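Local structure of CofB (Escherichia coli, 5AX6) at residues A[118-130]-A[138-150]. The protein is a homotrimeric type IVb minor pilin of enterotoxigenic Escherichia coli that probably takes part in assembly of the CFA/III pilus. Residues are numbered along the deposited sequence; the frame is centred on the assembly and turned at random.
Sequences NSDLKIDRIDFVA and AIERVDFILTFDK
Val129 CG2 sits over one face of the Arg141 guanidinium, 3.6 Å from NH2 of Arg141, while the Asp143 carboxylate lies in plane at the NE/NH2 edge of that group. At the other end of the pairing, Leu121 CD1 rests on one face of the Phe148 ring in a CH-pi contact, 3.8 Å from the centroid. The Phe128 ring takes Val142 CG1 at its edge, and Ile139 CD1 makes an off-centre CH-pi contact with it. These side chains belong to a beta hairpin, 121-130 with 139-148, in the antiparallel sheet of the pilin domain. A classic beta bulge, with Asp124 and Arg125 together opposite Ile145, shifts the register: Asp124 N donates to Ile145 O (2.8 Å) and Ile145 N to Arg125 O (2.9 Å). The sheet face bearing Ile123, Ile126, Phe128, Phe144 and Leu146 is apolar; Ile123, Phe128 and Phe144 reach helix 4-25, so the hairpin packs on the N-terminal helix, as in type IV pilins. Ile126 CG1 lies against Phe144 CD1 at 3.7 Å, the two side chains running alongside each other. On the opposite face, each arginine holds the aspartate two residues on through NE and NH2: Arg125 with Asp127, Arg141 with Asp143. A bend at chi3 (76°) sets one face of the Arg141 guanidinium against Val129 CG2. Arg125 NH1 also bonds Ala190 O, and Asp143 OD1 bonds Ser226 OG. A leucine in place of Arg141 would probably cost Asp143 its two-nitrogen salt bridge, though not its long, weak ion pair with Arg224, and leave Asn60 O without the NH2 donor. Between the two carboxylates, whose OD2 atoms are 4.8 Å apart, a water lies 2.8 Å from Asp127 OD2 and 2.7 Å from Asp143 OD2.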
loop_
_atom_site.group_PDB
_atom_site.type_symbol
_atom_site.label_atom_id
_atom_site.label_comp_id
_atom_site.label_asym_id
_atom_site.label_seq_id
_atom_site.Cartn_x
_atom_site.Cartn_y
_atom_site.Cartn_z
ATOM N N ASN A 118 2.743 -40.865 24.604
ATOM C CA ASN A 118 1.924 -42.038 24.931
ATOM C C ASN A 118 0.432 -41.846 24.681
ATOM O O ASN A 118 -0.396 -42.387 25.410
ATOM C CB ASN A 118 2.150 -42.457 26.389
ATOM C CG ASN A 118 2.110 -41.283 27.349
ATOM O OD1 ASN A 118 1.567 -40.221 27.033
ATOM N ND2 ASN A 118 2.690 -41.470 28.531
ATOM N N SER A 119 0.090 -41.085 23.645
ATOM C CA SER A 119 -1.307 -40.886 23.282
ATOM C C SER A 119 -1.864 -42.135 22.613
ATOM O O SER A 119 -1.112 -42.980 22.120
ATOM C CB SER A 119 -1.461 -39.677 22.359
ATOM O OG SER A 119 -0.560 -39.764 21.273
ATOM N N ASP A 120 -3.186 -42.245 22.597
ATOM C CA ASP A 120 -3.853 -43.398 22.004
ATOM C C ASP A 120 -3.628 -43.469 20.494
ATOM O O ASP A 120 -3.744 -44.534 19.882
ATOM C CB ASP A 120 -5.352 -43.354 22.312
ATOM C CG ASP A 120 -5.664 -43.708 23.758
ATOM O OD1 ASP A 120 -4.788 -44.291 24.433
ATOM O OD2 ASP A 120 -6.790 -43.417 24.215
ATOM N N LEU A 121 -3.305 -42.327 19.901
ATOM C CA LEU A 121 -3.107 -42.228 18.463
ATOM C C LEU A 121 -1.750 -41.590 18.190
ATOM O O LEU A 121 -1.457 -40.512 18.709
ATOM C CB LEU A 121 -4.236 -41.412 17.827
ATOM C CG LEU A 121 -4.509 -41.532 16.327
ATOM C CD1 LEU A 121 -4.845 -42.962 15.924
ATOM C CD2 LEU A 121 -5.630 -40.586 15.923
ATOM N N LYS A 122 -0.931 -42.265 17.385
ATOM C CA LYS A 122 0.436 -41.828 17.087
ATOM C C LYS A 122 0.774 -42.064 15.626
ATOM O O LYS A 122 0.259 -42.994 15.017
ATOM C CB LYS A 122 1.454 -42.589 17.938
ATOM C CG LYS A 122 1.293 -42.435 19.434
ATOM C CD LYS A 122 2.295 -43.310 20.161
ATOM C CE LYS A 122 2.262 -43.033 21.662
ATOM N NZ LYS A 122 2.876 -44.155 22.438
ATOM N N ILE A 123 1.682 -41.268 15.077
ATOM C CA ILE A 123 2.195 -41.572 13.738
ATOM C C ILE A 123 3.188 -42.723 13.802
ATOM O O ILE A 123 4.203 -42.640 14.489
ATOM C CB ILE A 123 2.870 -40.353 13.092
ATOM C CG1 ILE A 123 1.869 -39.205 12.980
ATOM C CG2 ILE A 123 3.430 -40.731 11.707
ATOM C CD1 ILE A 123 2.499 -37.852 12.671
ATOM N N ASP A 124 2.893 -43.800 13.079
ATOM C CA ASP A 124 3.711 -45.004 13.141
ATOM C C ASP A 124 4.669 -45.114 11.952
ATOM O O ASP A 124 5.700 -45.778 12.011
ATOM C CB ASP A 124 2.808 -46.243 13.192
ATOM C CG ASP A 124 3.563 -47.491 13.599
ATOM O OD1 ASP A 124 4.318 -47.432 14.599
ATOM O OD2 ASP A 124 3.411 -48.527 12.919
ATOM N N ARG A 125 4.317 -44.441 10.866
ATOM C CA ARG A 125 4.996 -44.664 9.610
ATOM C C ARG A 125 4.559 -43.613 8.607
ATOM O O ARG A 125 3.424 -43.126 8.660
ATOM C CB ARG A 125 4.679 -46.077 9.109
ATOM C CG ARG A 125 4.871 -46.302 7.641
ATOM C CD ARG A 125 4.506 -47.738 7.295
ATOM N NE ARG A 125 4.237 -47.882 5.869
ATOM C CZ ARG A 125 3.970 -49.038 5.282
ATOM N NH1 ARG A 125 3.952 -50.155 6.003
ATOM N NH2 ARG A 125 3.737 -49.076 3.977
ATOM N N ILE A 126 5.482 -43.251 7.725
ATOM C CA ILE A 126 5.239 -42.257 6.688
ATOM C C ILE A 126 5.646 -42.829 5.349
ATOM O O ILE A 126 6.715 -43.440 5.229
ATOM C CB ILE A 126 6.012 -40.954 6.958
ATOM C CG1 ILE A 126 5.562 -40.347 8.291
ATOM C CG2 ILE A 126 5.820 -39.956 5.812
ATOM C CD1 ILE A 126 6.474 -39.215 8.787
ATOM N N ASP A 127 4.781 -42.661 4.347
ATOM C CA ASP A 127 5.059 -43.124 2.991
ATOM C C ASP A 127 5.150 -41.925 2.051
ATOM O O ASP A 127 4.161 -41.221 1.890
ATOM C CB ASP A 127 3.953 -44.075 2.472
ATOM C CG ASP A 127 3.875 -45.399 3.241
ATOM O OD1 ASP A 127 4.622 -45.577 4.225
ATOM O OD2 ASP A 127 3.038 -46.261 2.863
ATOM N N PHE A 128 6.317 -41.710 1.444
ATOM C CA PHE A 128 6.503 -40.687 0.409
ATOM C C PHE A 128 6.235 -41.330 -0.947
ATOM O O PHE A 128 7.100 -42.037 -1.477
ATOM C CB PHE A 128 7.925 -40.110 0.411
ATOM C CG PHE A 128 8.249 -39.239 1.597
ATOM C CD1 PHE A 128 7.258 -38.571 2.293
ATOM C CD2 PHE A 128 9.569 -39.072 1.992
ATOM C CE1 PHE A 128 7.578 -37.759 3.387
ATOM C CE2 PHE A 128 9.893 -38.265 3.077
ATOM C CZ PHE A 128 8.897 -37.615 3.771
ATOM N N VAL A 129 5.051 -41.098 -1.502
ATOM C CA VAL A 129 4.658 -41.754 -2.753
ATOM C C VAL A 129 5.310 -41.073 -3.962
ATOM O O VAL A 129 5.046 -39.905 -4.235
ATOM C CB VAL A 129 3.124 -41.757 -2.901
ATOM C CG1 VAL A 129 2.696 -42.443 -4.201
ATOM C CG2 VAL A 129 2.476 -42.449 -1.689
ATOM N N ALA A 130 6.169 -41.802 -4.672
ATOM C CA ALA A 130 6.946 -41.223 -5.774
ATOM C C ALA A 130 6.135 -41.109 -7.043
ATOM O O ALA A 130 5.345 -41.997 -7.365
ATOM C CB ALA A 130 8.186 -42.036 -6.040
ATOM N N ALA A 138 10.241 -36.828 -7.436
ATOM C CA ALA A 138 9.246 -35.939 -6.830
ATOM C C ALA A 138 8.215 -36.767 -6.082
ATOM O O ALA A 138 7.998 -37.939 -6.390
ATOM C CB ALA A 138 8.569 -35.078 -7.890
ATOM N N ILE A 139 7.587 -36.155 -5.090
ATOM C CA ILE A 139 6.640 -36.844 -4.233
ATOM C C ILE A 139 5.239 -36.304 -4.492
ATOM O O ILE A 139 4.991 -35.102 -4.326
ATOM C CB ILE A 139 7.016 -36.663 -2.745
ATOM C CG1 ILE A 139 8.358 -37.355 -2.444
ATOM C CG2 ILE A 139 5.901 -37.181 -1.843
ATOM C CD1 ILE A 139 9.020 -36.887 -1.120
ATOM N N GLU A 140 4.321 -37.170 -4.903
ATOM C CA GLU A 140 3.000 -36.686 -5.289
ATOM C C GLU A 140 1.963 -36.895 -4.210
ATOM O O GLU A 140 0.842 -36.378 -4.292
ATOM C CB GLU A 140 2.537 -37.356 -6.591
ATOM C CG GLU A 140 2.226 -38.832 -6.487
ATOM C CD GLU A 140 1.768 -39.408 -7.825
ATOM O OE1 GLU A 140 2.474 -39.198 -8.837
ATOM O OE2 GLU A 140 0.695 -40.048 -7.868
ATOM N N ARG A 141 2.322 -37.659 -3.190
ATOM C CA ARG A 141 1.409 -37.859 -2.074
ATOM C C ARG A 141 2.203 -38.230 -0.835
ATOM O O ARG A 141 3.200 -38.943 -0.944
ATOM C CB ARG A 141 0.383 -38.962 -2.391
ATOM C CG ARG A 141 -0.839 -38.927 -1.474
ATOM C CD ARG A 141 -1.849 -40.002 -1.843
ATOM N NE ARG A 141 -1.436 -41.338 -1.413
ATOM C CZ ARG A 141 -1.258 -42.371 -2.233
ATOM N NH1 ARG A 141 -1.428 -42.230 -3.543
ATOM N NH2 ARG A 141 -0.901 -43.548 -1.741
ATOM N N VAL A 142 1.765 -37.752 0.328
ATOM C CA VAL A 142 2.382 -38.166 1.586
ATOM C C VAL A 142 1.341 -38.862 2.441
ATOM O O VAL A 142 0.325 -38.271 2.799
ATOM C CB VAL A 142 2.984 -36.969 2.375
ATOM C CG1 VAL A 142 3.713 -37.472 3.623
ATOM C CG2 VAL A 142 3.933 -36.164 1.495
ATOM N N ASP A 143 1.596 -40.128 2.760
ATOM C CA ASP A 143 0.686 -40.906 3.592
ATOM C C ASP A 143 1.227 -41.030 5.010
ATOM O O ASP A 143 2.399 -41.332 5.193
ATOM C CB ASP A 143 0.483 -42.314 3.014
ATOM C CG ASP A 143 -0.313 -42.318 1.716
ATOM O OD1 ASP A 143 -1.038 -41.331 1.438
ATOM O OD2 ASP A 143 -0.226 -43.332 0.985
ATOM N N PHE A 144 0.356 -40.830 5.993
ATOM C CA PHE A 144 0.693 -40.996 7.401
ATOM C C PHE A 144 -0.150 -42.125 7.980
ATOM O O PHE A 144 -1.377 -42.055 7.949
ATOM C CB PHE A 144 0.436 -39.700 8.183
ATOM C CG PHE A 144 1.276 -38.543 7.732
ATOM C CD1 PHE A 144 2.483 -38.253 8.362
ATOM C CD2 PHE A 144 0.859 -37.742 6.678
ATOM C CE1 PHE A 144 3.273 -37.184 7.940
ATOM C CE2 PHE A 144 1.623 -36.670 6.259
ATOM C CZ PHE A 144 2.837 -36.386 6.890
ATOM N N ILE A 145 0.504 -43.165 8.480
ATOM C CA ILE A 145 -0.205 -44.277 9.105
ATOM C C ILE A 145 -0.226 -44.012 10.597
ATOM O O ILE A 145 0.826 -43.901 11.229
ATOM C CB ILE A 145 0.452 -45.646 8.805
ATOM C CG1 ILE A 145 0.219 -46.044 7.341
ATOM C CG2 ILE A 145 -0.106 -46.734 9.715
ATOM C CD1 ILE A 145 1.005 -45.211 6.352
ATOM N N LEU A 146 -1.428 -43.858 11.134
ATOM C CA LEU A 146 -1.614 -43.581 12.555
ATOM C C LEU A 146 -2.063 -44.841 13.263
ATOM O O LEU A 146 -3.062 -45.441 12.876
ATOM C CB LEU A 146 -2.645 -42.473 12.764
ATOM C CG LEU A 146 -2.160 -41.027 12.637
ATOM C CD1 LEU A 146 -1.304 -40.872 11.405
ATOM C CD2 LEU A 146 -3.357 -40.078 12.601
ATOM N N THR A 147 -1.320 -45.247 14.288
ATOM C CA THR A 147 -1.669 -46.448 15.030
ATOM C C THR A 147 -2.577 -46.117 16.217
ATOM O O THR A 147 -2.366 -45.129 16.930
ATOM C CB THR A 147 -0.411 -47.185 15.511
ATOM O OG1 THR A 147 -0.795 -48.381 16.195
ATOM C CG2 THR A 147 0.418 -46.297 16.440
ATOM N N PHE A 148 -3.613 -46.937 16.380
ATOM C CA PHE A 148 -4.525 -46.888 17.516
ATOM C C PHE A 148 -4.011 -47.781 18.632
ATOM O O PHE A 148 -3.810 -48.977 18.423
ATOM C CB PHE A 148 -5.919 -47.379 17.125
ATOM C CG PHE A 148 -6.827 -46.325 16.571
ATOM C CD1 PHE A 148 -7.264 -45.279 17.362
ATOM C CD2 PHE A 148 -7.316 -46.428 15.273
ATOM C CE1 PHE A 148 -8.135 -44.324 16.852
ATOM C CE2 PHE A 148 -8.187 -45.481 14.759
ATOM C CZ PHE A 148 -8.595 -44.426 15.550
ATOM N N ASP A 149 -3.805 -47.225 19.816
ATOM C CA ASP A 149 -3.515 -48.063 20.969
ATOM C C ASP A 149 -4.818 -48.325 21.726
ATOM O O ASP A 149 -5.218 -47.539 22.588
ATOM C CB ASP A 149 -2.472 -47.414 21.879
ATOM C CG ASP A 149 -2.039 -48.327 23.011
ATOM O OD1 ASP A 149 -0.987 -48.991 22.874
ATOM O OD2 ASP A 149 -2.755 -48.386 24.035
ATOM N N LYS A 150 -5.482 -49.428 21.388
ATOM C CA LYS A 150 -6.795 -49.740 21.945
ATOM C C LYS A 150 -6.745 -49.891 23.466
ATOM O O LYS A 150 -7.469 -49.210 24.193
ATOM C CB LYS A 150 -7.353 -51.018 21.310
ATOM C CG LYS A 150 -6.943 -52.307 22.015
ATOM C CD LYS A 150 -5.428 -52.456 22.098
ATOM C CE LYS A 150 -4.953 -52.547 23.546
ATOM N NZ LYS A 150 -5.533 -53.721 24.262
HETATM O O HOH W 1 0.535 -45.829 1.686
#